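Local coordinates for calcium homeostasis modulator protein 5 (Homo sapiens, PDB 7D60), which forms undecameric, cone-shaped large-pore channels that probably pass cations, with gating and conductance likely regulated by membrane lipids, at the interface of chains A and B. Residues are numbered along the deposited sequence; one frame, centred on the assembly and turned at random. Chains: chain A/B, Calcium homeostasis modulator protein 5.

Contact 1: the interface of chains A and B. Residues chain A 211, 214, 276, 278; chain B 256-259, 262.
The first turn of helix 209-246 meets the short helix 259-264 of the neighbouring subunit in the predicted cytoplasmic part of this CALHM channel, where A:Gln211 lies flat on B:Trp262. The pair offers a worked example of a glutamine used as a flat surface. With CG anti to the backbone N (chi1 -158°) and the chain extended beyond it, the side chain runs across the indole. A:Gln211 CG sits over the five-membered ring of B:Trp262, 3.9 Å from its centroid, and the glutamine amide is only 6° from parallel with the ring plane. The opposite face of the indole is taken by B:Pro257 CG, so the ring is sandwiched between its own chain and the neighbour. An alanine in place of B:Trp262 would probably strip A:Gln211 of its stacking partner and let its amide turn more freely. That amide is steadied within chain A by weak hydrogen bonds from A:Gln211 NE2 to A:Gln276 OE1 (3.2 Å) and to A:Tyr278 OH (3.3 Å). A:Gln211 OE1 points to the rim of B:Phe259, 3.6 Å from CD1. Further along the patch, the methyl CE of B:Met256 touches A:Phe214 CE2 at 3.6 Å, and that same CE2 lies over the rim of A:Tyr278. With its OE1 accepting from A:Gln211, A:Gln276 turns NE2 across the interface: it donates to the backbone O of B:Pro257 at 2.9 Å, in the carbonyl plane, with a C=O...N angle of 150°.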
ATOM      1  N   GLN A 211      56.493  -7.395   3.098  1.00 27.18           N
ATOM      2  CA  GLN A 211      56.850  -7.059   1.728  1.00 27.18           C
ATOM      3  C   GLN A 211      55.895  -7.693   0.729  1.00 27.18           C
ATOM      4  O   GLN A 211      55.683  -7.145  -0.353  1.00 27.18           O
ATOM      5  CB  GLN A 211      58.281  -7.494   1.443  1.00 27.18           C
ATOM      6  CG  GLN A 211      58.919  -6.763   0.308  1.00 27.18           C
ATOM      7  CD  GLN A 211      60.360  -7.138   0.120  1.00 27.18           C
ATOM      8  OE1 GLN A 211      60.906  -7.934   0.874  1.00 27.18           O
ATOM      9  NE2 GLN A 211      60.991  -6.569  -0.891  1.00 27.18           N
ATOM     10  N   PHE A 214      52.859  -5.344   0.371  1.00 26.94           N
ATOM     11  CA  PHE A 214      53.085  -4.216  -0.519  1.00 26.94           C
ATOM     12  C   PHE A 214      53.091  -4.646  -1.975  1.00 26.94           C
ATOM     13  O   PHE A 214      52.616  -3.904  -2.835  1.00 26.94           O
ATOM     14  CB  PHE A 214      54.404  -3.526  -0.176  1.00 26.94           C
ATOM     15  CG  PHE A 214      54.753  -2.414  -1.108  1.00 26.94           C
ATOM     16  CD1 PHE A 214      54.034  -1.234  -1.094  1.00 26.94           C
ATOM     17  CD2 PHE A 214      55.779  -2.552  -2.019  1.00 26.94           C
ATOM     18  CE1 PHE A 214      54.340  -0.214  -1.960  1.00 26.94           C
ATOM     19  CE2 PHE A 214      56.080  -1.537  -2.888  1.00 26.94           C
ATOM     20  CZ  PHE A 214      55.363  -0.366  -2.855  1.00 26.94           C
ATOM     21  N   GLN A 276      65.283  -5.493  -5.915  1.00 41.53           N
ATOM     22  CA  GLN A 276      63.885  -5.822  -5.667  1.00 41.53           C
ATOM     23  C   GLN A 276      63.001  -5.039  -6.630  1.00 41.53           C
ATOM     24  O   GLN A 276      62.784  -3.837  -6.469  1.00 41.53           O
ATOM     25  CB  GLN A 276      63.521  -5.564  -4.209  1.00 41.53           C
ATOM     26  CG  GLN A 276      64.125  -4.322  -3.584  1.00 41.53           C
ATOM     27  CD  GLN A 276      64.026  -4.336  -2.079  1.00 41.53           C
ATOM     28  OE1 GLN A 276      63.903  -5.393  -1.468  1.00 41.53           O
ATOM     29  NE2 GLN A 276      64.063  -3.156  -1.474  1.00 41.53           N
ATOM     30  N   TYR A 278      59.093  -5.166  -8.416  1.00 31.13           N
ATOM     31  CA  TYR A 278      57.788  -5.707  -8.080  1.00 31.13           C
ATOM     32  C   TYR A 278      56.950  -6.069  -9.295  1.00 31.13           C
ATOM     33  O   TYR A 278      55.837  -6.570  -9.131  1.00 31.13           O
ATOM     34  CB  TYR A 278      57.033  -4.719  -7.193  1.00 31.13           C
ATOM     35  CG  TYR A 278      57.722  -4.483  -5.878  1.00 31.13           C
ATOM     36  CD1 TYR A 278      57.680  -5.438  -4.874  1.00 31.13           C
ATOM     37  CD2 TYR A 278      58.434  -3.321  -5.647  1.00 31.13           C
ATOM     38  CE1 TYR A 278      58.318  -5.235  -3.677  1.00 31.13           C
ATOM     39  CE2 TYR A 278      59.074  -3.111  -4.455  1.00 31.13           C
ATOM     40  CZ  TYR A 278      59.014  -4.071  -3.475  1.00 31.13           C
ATOM     41  OH  TYR A 278      59.653  -3.859  -2.283  1.00 31.13           O
TER
ATOM     42  N   MET B 256      63.238   3.264  -1.419  1.00 42.04           N
ATOM     43  CA  MET B 256      62.468   2.230  -0.749  1.00 42.04           C
ATOM     44  C   MET B 256      63.333   1.633   0.346  1.00 42.04           C
ATOM     45  O   MET B 256      64.562   1.736   0.291  1.00 42.04           O
ATOM     46  CB  MET B 256      62.039   1.134  -1.737  1.00 42.04           C
ATOM     47  CG  MET B 256      61.061   1.583  -2.798  1.00 42.04           C
ATOM     48  SD  MET B 256      59.501   2.134  -2.102  1.00 42.04           S
ATOM     49  CE  MET B 256      58.747   0.566  -1.722  1.00 42.04           C
ATOM     50  N   PRO B 257      62.727   1.030   1.374  1.00 35.74           N
ATOM     51  CA  PRO B 257      63.528   0.317   2.376  1.00 35.74           C
ATOM     52  C   PRO B 257      64.221  -0.897   1.783  1.00 35.74           C
ATOM     53  O   PRO B 257      63.727  -1.528   0.850  1.00 35.74           O
ATOM     54  CB  PRO B 257      62.500  -0.089   3.439  1.00 35.74           C
ATOM     55  CG  PRO B 257      61.177   0.167   2.852  1.00 35.74           C
ATOM     56  CD  PRO B 257      61.339   1.219   1.825  1.00 35.74           C
ATOM     57  N   THR B 258      65.387  -1.217   2.333  1.00 35.83           N
ATOM     58  CA  THR B 258      66.193  -2.308   1.814  1.00 35.83           C
ATOM     59  C   THR B 258      65.590  -3.654   2.202  1.00 35.83           C
ATOM     60  O   THR B 258      64.593  -3.738   2.919  1.00 35.83           O
ATOM     61  CB  THR B 258      67.625  -2.209   2.332  1.00 35.83           C
ATOM     62  OG1 THR B 258      67.613  -2.163   3.761  1.00 35.83           O
ATOM     63  CG2 THR B 258      68.290  -0.960   1.808  1.00 35.83           C
ATOM     64  N   PHE B 259      66.218  -4.727   1.722  1.00 35.45           N
ATOM     65  CA  PHE B 259      65.718  -6.059   2.034  1.00 35.45           C
ATOM     66  C   PHE B 259      65.982  -6.431   3.482  1.00 35.45           C
ATOM     67  O   PHE B 259      65.188  -7.158   4.085  1.00 35.45           O
ATOM     68  CB  PHE B 259      66.343  -7.096   1.104  1.00 35.45           C
ATOM     69  CG  PHE B 259      65.761  -8.464   1.256  1.00 35.45           C
ATOM     70  CD1 PHE B 259      64.452  -8.717   0.887  1.00 35.45           C
ATOM     71  CD2 PHE B 259      66.515  -9.496   1.784  1.00 35.45           C
ATOM     72  CE1 PHE B 259      63.908  -9.972   1.035  1.00 35.45           C
ATOM     73  CE2 PHE B 259      65.976 -10.755   1.935  1.00 35.45           C
ATOM     74  CZ  PHE B 259      64.670 -10.991   1.559  1.00 35.45           C
ATOM     75  N   TRP B 262      63.148  -4.800   5.497  1.00 27.95           N
ATOM     76  CA  TRP B 262      61.848  -5.438   5.325  1.00 27.95           C
ATOM     77  C   TRP B 262      61.742  -6.702   6.163  1.00 27.95           C
ATOM     78  O   TRP B 262      60.682  -6.996   6.720  1.00 27.95           O
ATOM     79  CB  TRP B 262      61.617  -5.782   3.857  1.00 27.95           C
ATOM     80  CG  TRP B 262      61.069  -4.709   2.973  1.00 27.95           C
ATOM     81  CD1 TRP B 262      61.690  -4.152   1.905  1.00 27.95           C
ATOM     82  CD2 TRP B 262      59.772  -4.114   3.033  1.00 27.95           C
ATOM     83  NE1 TRP B 262      60.881  -3.229   1.311  1.00 27.95           N
ATOM     84  CE2 TRP B 262      59.693  -3.187   1.983  1.00 27.95           C
ATOM     85  CE3 TRP B 262      58.676  -4.264   3.878  1.00 27.95           C
ATOM     86  CZ2 TRP B 262      58.566  -2.419   1.754  1.00 27.95           C
ATOM     87  CZ3 TRP B 262      57.561  -3.496   3.651  1.00 27.95           C
ATOM     88  CH2 TRP B 262      57.512  -2.587   2.598  1.00 27.95           C
TER

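Contact 2: the interface of chains A and B. Residues chain A 207-210; chain B 78, 86, 263, 266.
The flat group that carries the contact is the carboxylate of B:Glu263, and A:Ser208 of the neighbouring CALHM subunit reaches over one face of it. A:Ser208 OG, the hydroxyl, donates to B:Glu263 OE1 at 2.5 Å from above the carboxylate plane, 43° out of it, while CB lies above the same face. B:Glu263 OE2 is turned toward the serine backbone, accepting a weak hydrogen bond from N of A:Ser208 at 3.3 Å. One residue thus engages both carboxylate oxygens. A:Ser208 immediately precedes helix 209-246, and the acidic group beside that amino-terminal end would probably be favoured by the helix dipole. B:Glu263 reaches the serine by folding back at chi2 (-59°). B:Lys86 NZ, on a poorly ordered side chain, is modelled 3.1 Å from B:Glu263 OE1 as a salt bridge within chain B. As modelled, B:Lys86 NZ also donates to A:Ser208 OG at 3.0 Å, closing a tentative triangle of hydroxyl, carboxylate and amine. Looser van der Waals contacts flank it. B:Ser266 CB packs on A:Ser208 CB at 3.8 Å, and B:Ser266 OG lies 3.4 Å from A:Leu210 CB. Just past helix 71-77, B:Thr78 brings its methyl CG2 within 4.0 Å of the backbone O of A:Val207.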
ATOM      1  N   VAL A 207      59.933 -13.475   0.021  1.00 31.90           N
ATOM      2  CA  VAL A 207      59.744 -12.285   0.829  1.00 31.90           C
ATOM      3  C   VAL A 207      58.940 -12.659   2.066  1.00 31.90           C
ATOM      4  O   VAL A 207      58.277 -13.695   2.116  1.00 31.90           O
ATOM      5  CB  VAL A 207      59.049 -11.162   0.034  1.00 31.90           C
ATOM      6  CG1 VAL A 207      59.873 -10.790  -1.165  1.00 31.90           C
ATOM      7  CG2 VAL A 207      57.681 -11.594  -0.408  1.00 31.90           C
ATOM      8  N   SER A 208      59.006 -11.802   3.074  1.00 31.86           N
ATOM      9  CA  SER A 208      58.271 -12.017   4.308  1.00 31.86           C
ATOM     10  C   SER A 208      56.856 -11.471   4.158  1.00 31.86           C
ATOM     11  O   SER A 208      56.420 -11.128   3.062  1.00 31.86           O
ATOM     12  CB  SER A 208      59.012 -11.390   5.478  1.00 31.86           C
ATOM     13  OG  SER A 208      60.045 -12.247   5.921  1.00 31.86           O
ATOM     14  N   TYR A 209      56.120 -11.392   5.264  1.00 31.51           N
ATOM     15  CA  TYR A 209      54.703 -11.062   5.185  1.00 31.51           C
ATOM     16  C   TYR A 209      54.472  -9.603   4.824  1.00 31.51           C
ATOM     17  O   TYR A 209      53.500  -9.285   4.132  1.00 31.51           O
ATOM     18  CB  TYR A 209      54.008 -11.387   6.508  1.00 31.51           C
ATOM     19  CG  TYR A 209      52.557 -10.985   6.523  1.00 31.51           C
ATOM     20  CD1 TYR A 209      51.606 -11.741   5.848  1.00 31.51           C
ATOM     21  CD2 TYR A 209      52.134  -9.832   7.179  1.00 31.51           C
ATOM     22  CE1 TYR A 209      50.276 -11.376   5.836  1.00 31.51           C
ATOM     23  CE2 TYR A 209      50.808  -9.449   7.160  1.00 31.51           C
ATOM     24  CZ  TYR A 209      49.884 -10.233   6.495  1.00 31.51           C
ATOM     25  OH  TYR A 209      48.560  -9.866   6.485  1.00 31.51           O
ATOM     26  N   LEU A 210      55.335  -8.705   5.285  1.00 28.35           N
ATOM     27  CA  LEU A 210      55.090  -7.284   5.094  1.00 28.35           C
ATOM     28  C   LEU A 210      55.432  -6.840   3.678  1.00 28.35           C
ATOM     29  O   LEU A 210      54.736  -6.000   3.106  1.00 28.35           O
ATOM     30  CB  LEU A 210      55.888  -6.488   6.121  1.00 28.35           C
ATOM     31  CG  LEU A 210      55.249  -5.227   6.683  1.00 28.35           C
ATOM     32  CD1 LEU A 210      53.911  -5.548   7.290  1.00 28.35           C
ATOM     33  CD2 LEU A 210      56.158  -4.624   7.717  1.00 28.35           C
TER
ATOM     34  N   THR B  78      54.939 -17.068   6.543  1.00 34.44           N
ATOM     35  CA  THR B  78      55.298 -16.582   5.214  1.00 34.44           C
ATOM     36  C   THR B  78      56.774 -16.215   5.161  1.00 34.44           C
ATOM     37  O   THR B  78      57.236 -15.359   5.918  1.00 34.44           O
ATOM     38  CB  THR B  78      54.446 -15.378   4.840  1.00 34.44           C
ATOM     39  OG1 THR B  78      53.064 -15.721   4.945  1.00 34.44           O
ATOM     40  CG2 THR B  78      54.734 -14.948   3.432  1.00 34.44           C
ATOM     41  N   LYS B  86      64.447 -16.462  12.542  1.00 63.03           N
ATOM     42  CA  LYS B  86      63.592 -15.337  12.891  1.00 63.03           C
ATOM     43  C   LYS B  86      62.250 -15.778  13.453  1.00 63.03           C
ATOM     44  O   LYS B  86      61.458 -14.927  13.869  1.00 63.03           O
ATOM     45  CB  LYS B  86      63.375 -14.437  11.674  1.00 63.03           C
ATOM     46  CG  LYS B  86      62.397 -14.982  10.659  1.00 63.03           C
ATOM     47  CD  LYS B  86      62.424 -14.156   9.386  1.00 63.03           C
ATOM     48  CE  LYS B  86      62.073 -15.002   8.179  1.00 63.03           C
ATOM     49  NZ  LYS B  86      62.062 -14.197   6.934  1.00 63.03           N
ATOM     50  N   GLU B 263      62.827  -7.472   6.251  1.00 33.99           N
ATOM     51  CA  GLU B 263      62.785  -8.734   6.975  1.00 33.99           C
ATOM     52  C   GLU B 263      62.925  -8.543   8.476  1.00 33.99           C
ATOM     53  O   GLU B 263      62.444  -9.380   9.245  1.00 33.99           O
ATOM     54  CB  GLU B 263      63.881  -9.672   6.472  1.00 33.99           C
ATOM     55  CG  GLU B 263      63.800 -10.002   4.994  1.00 33.99           C
ATOM     56  CD  GLU B 263      62.492 -10.663   4.591  1.00 33.99           C
ATOM     57  OE1 GLU B 263      62.301 -11.852   4.921  1.00 33.99           O
ATOM     58  OE2 GLU B 263      61.659  -9.999   3.932  1.00 33.99           O
ATOM     59  N   SER B 266      59.502  -7.826  10.197  1.00 33.96           N
ATOM     60  CA  SER B 266      58.516  -8.893  10.097  1.00 33.96           C
ATOM     61  C   SER B 266      58.737  -9.994  11.125  1.00 33.96           C
ATOM     62  O   SER B 266      58.172 -11.080  10.990  1.00 33.96           O
ATOM     63  CB  SER B 266      58.518  -9.488   8.692  1.00 33.96           C
ATOM     64  OG  SER B 266      57.830  -8.654   7.785  1.00 33.96           O
TER

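Contact 3: the interface of chains A and B. Residues chain A 184, 188; chain B 34, 53-54, 57-58.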
ATOM      1  N   TRP A 184      32.065 -37.867   1.780  1.00 26.56           N
ATOM      2  CA  TRP A 184      32.795 -37.238   2.870  1.00 26.56           C
ATOM      3  C   TRP A 184      34.280 -37.550   2.833  1.00 26.56           C
ATOM      4  O   TRP A 184      35.069 -36.777   3.375  1.00 26.56           O
ATOM      5  CB  TRP A 184      32.224 -37.661   4.224  1.00 26.56           C
ATOM      6  CG  TRP A 184      30.937 -36.999   4.584  1.00 26.56           C
ATOM      7  CD1 TRP A 184      29.736 -37.605   4.757  1.00 26.56           C
ATOM      8  CD2 TRP A 184      30.718 -35.605   4.828  1.00 26.56           C
ATOM      9  NE1 TRP A 184      28.780 -36.683   5.080  1.00 26.56           N
ATOM     10  CE2 TRP A 184      29.358 -35.446   5.134  1.00 26.56           C
ATOM     11  CE3 TRP A 184      31.542 -34.477   4.817  1.00 26.56           C
ATOM     12  CZ2 TRP A 184      28.801 -34.208   5.421  1.00 26.56           C
ATOM     13  CZ3 TRP A 184      30.986 -33.253   5.101  1.00 26.56           C
ATOM     14  CH2 TRP A 184      29.631 -33.126   5.398  1.00 26.56           C
ATOM     15  N   CYS A 188      37.010 -34.398   2.777  1.00 32.38           N
ATOM     16  CA  CYS A 188      38.027 -34.365   3.819  1.00 32.38           C
ATOM     17  C   CYS A 188      39.440 -34.431   3.259  1.00 32.38           C
ATOM     18  O   CYS A 188      40.347 -33.810   3.819  1.00 32.38           O
ATOM     19  CB  CYS A 188      37.809 -35.509   4.804  1.00 32.38           C
ATOM     20  SG  CYS A 188      36.468 -35.224   5.955  1.00 32.38           S
TER
ATOM     21  N   PHE B  34      21.209 -31.341   7.836  1.00 50.25           N
ATOM     22  CA  PHE B  34      21.836 -32.617   7.524  1.00 50.25           C
ATOM     23  C   PHE B  34      21.052 -33.791   8.082  1.00 50.25           C
ATOM     24  O   PHE B  34      20.991 -34.845   7.446  1.00 50.25           O
ATOM     25  CB  PHE B  34      23.262 -32.653   8.067  1.00 50.25           C
ATOM     26  CG  PHE B  34      24.293 -32.208   7.084  1.00 50.25           C
ATOM     27  CD1 PHE B  34      24.681 -33.035   6.047  1.00 50.25           C
ATOM     28  CD2 PHE B  34      24.877 -30.958   7.192  1.00 50.25           C
ATOM     29  CE1 PHE B  34      25.630 -32.624   5.134  1.00 50.25           C
ATOM     30  CE2 PHE B  34      25.826 -30.541   6.287  1.00 50.25           C
ATOM     31  CZ  PHE B  34      26.204 -31.376   5.256  1.00 50.25           C
ATOM     32  N   VAL B  53      30.867 -41.030  10.715  1.00 26.81           N
ATOM     33  CA  VAL B  53      31.394 -40.127   9.695  1.00 26.81           C
ATOM     34  C   VAL B  53      30.596 -38.830   9.648  1.00 26.81           C
ATOM     35  O   VAL B  53      31.166 -37.749   9.530  1.00 26.81           O
ATOM     36  CB  VAL B  53      31.420 -40.857   8.331  1.00 26.81           C
ATOM     37  CG1 VAL B  53      31.409 -39.902   7.165  1.00 26.81           C
ATOM     38  CG2 VAL B  53      32.653 -41.721   8.233  1.00 26.81           C
ATOM     39  N   PHE B  54      29.277 -38.892   9.821  1.00 28.41           N
ATOM     40  CA  PHE B  54      28.468 -37.682   9.898  1.00 28.41           C
ATOM     41  C   PHE B  54      28.713 -36.878  11.169  1.00 28.41           C
ATOM     42  O   PHE B  54      28.271 -35.731  11.250  1.00 28.41           O
ATOM     43  CB  PHE B  54      26.987 -38.033   9.813  1.00 28.41           C
ATOM     44  CG  PHE B  54      26.423 -37.979   8.430  1.00 28.41           C
ATOM     45  CD1 PHE B  54      26.614 -39.026   7.548  1.00 28.41           C
ATOM     46  CD2 PHE B  54      25.676 -36.892   8.023  1.00 28.41           C
ATOM     47  CE1 PHE B  54      26.083 -38.981   6.286  1.00 28.41           C
ATOM     48  CE2 PHE B  54      25.143 -36.843   6.763  1.00 28.41           C
ATOM     49  CZ  PHE B  54      25.346 -37.889   5.893  1.00 28.41           C
ATOM     50  N   ALA B  57      33.412 -35.951  10.396  1.00 26.77           N
ATOM     51  CA  ALA B  57      33.912 -35.351   9.165  1.00 26.77           C
ATOM     52  C   ALA B  57      33.513 -33.885   8.977  1.00 26.77           C
ATOM     53  O   ALA B  57      34.326 -33.130   8.438  1.00 26.77           O
ATOM     54  CB  ALA B  57      33.505 -36.174   7.940  1.00 26.77           C
ATOM     55  N   PRO B  58      32.316 -33.408   9.363  1.00 26.99           N
ATOM     56  CA  PRO B  58      32.129 -31.949   9.384  1.00 26.99           C
ATOM     57  C   PRO B  58      32.897 -31.240  10.485  1.00 26.99           C
ATOM     58  O   PRO B  58      33.007 -30.013  10.435  1.00 26.99           O
ATOM     59  CB  PRO B  58      30.619 -31.789   9.571  1.00 26.99           C
ATOM     60  CG  PRO B  58      30.066 -32.986   9.017  1.00 26.99           C
ATOM     61  CD  PRO B  58      30.996 -34.062   9.431  1.00 26.99           C
TER
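A:Trp184, on the fourth transmembrane helix (168-203) of one CALHM subunit, inserts its indole among residues of the first and second transmembrane helices (15-38 and 47-68) of the next, an example of one large side chain wedged into a helix-helix seam. The aromatic contact comes first. The pyrrole edge of the indole points into the face of B:Phe54, with ring planes 77° apart and centroids 4.9 Å apart. A:Trp184 NE1 stands 3.7 Å above the phenyl plane of B:Phe54, offset toward its rim, so the indole N-H side is directed at the ring's pi cloud. Along the neighbouring benzo edge, the side chain of B:Phe34 comes toward the indole from the opposing subunit and sets CE1 against A:Trp184 CZ2 at 3.6 Å. Aliphatic contacts make up the rest. B:Val53, B:Ala57 and B:Pro58, all on helix 47-68, lie toward the same face of the indole. The valine touches with one branch: B:Val53 CG1, anti to its own backbone N (chi1 157°), meets A:Trp184 CD1 at 3.7 Å. B:Pro58 CG lies 3.6 Å from A:Trp184 CH2. The methyl of B:Ala57 approaches A:Trp184 CE3 more loosely. The sulfur contact sits one helical turn along from A:Trp184. A:Cys188 makes a weak hydrogen bond from SG to the backbone O of A:Trp184 at 3.3 Å, and the same sulfur rests 3.7 Å from CB of B:Ala57.

Contact 1 and contact 2 lie side by side, their C-alpha centres about 10 Å apart: in both, the start of helix 209-246 of chain A faces helix 259-264 of chain B. Contact 3 is in the membrane, its C-alpha centre about 44 Å from that of contact 1 and 36 Å from that of contact 2. Helix 168-203, which carries chain A's side of contact 3, runs toward the predicted cytoplasmic side and ends just before contacts 1 and 2 in sequence. Neighbouring subunits are therefore joined at two well-separated levels. Different surfaces of the same protein meet each time, without exact two-fold symmetry, as repetition around an eleven-subunit ring requires.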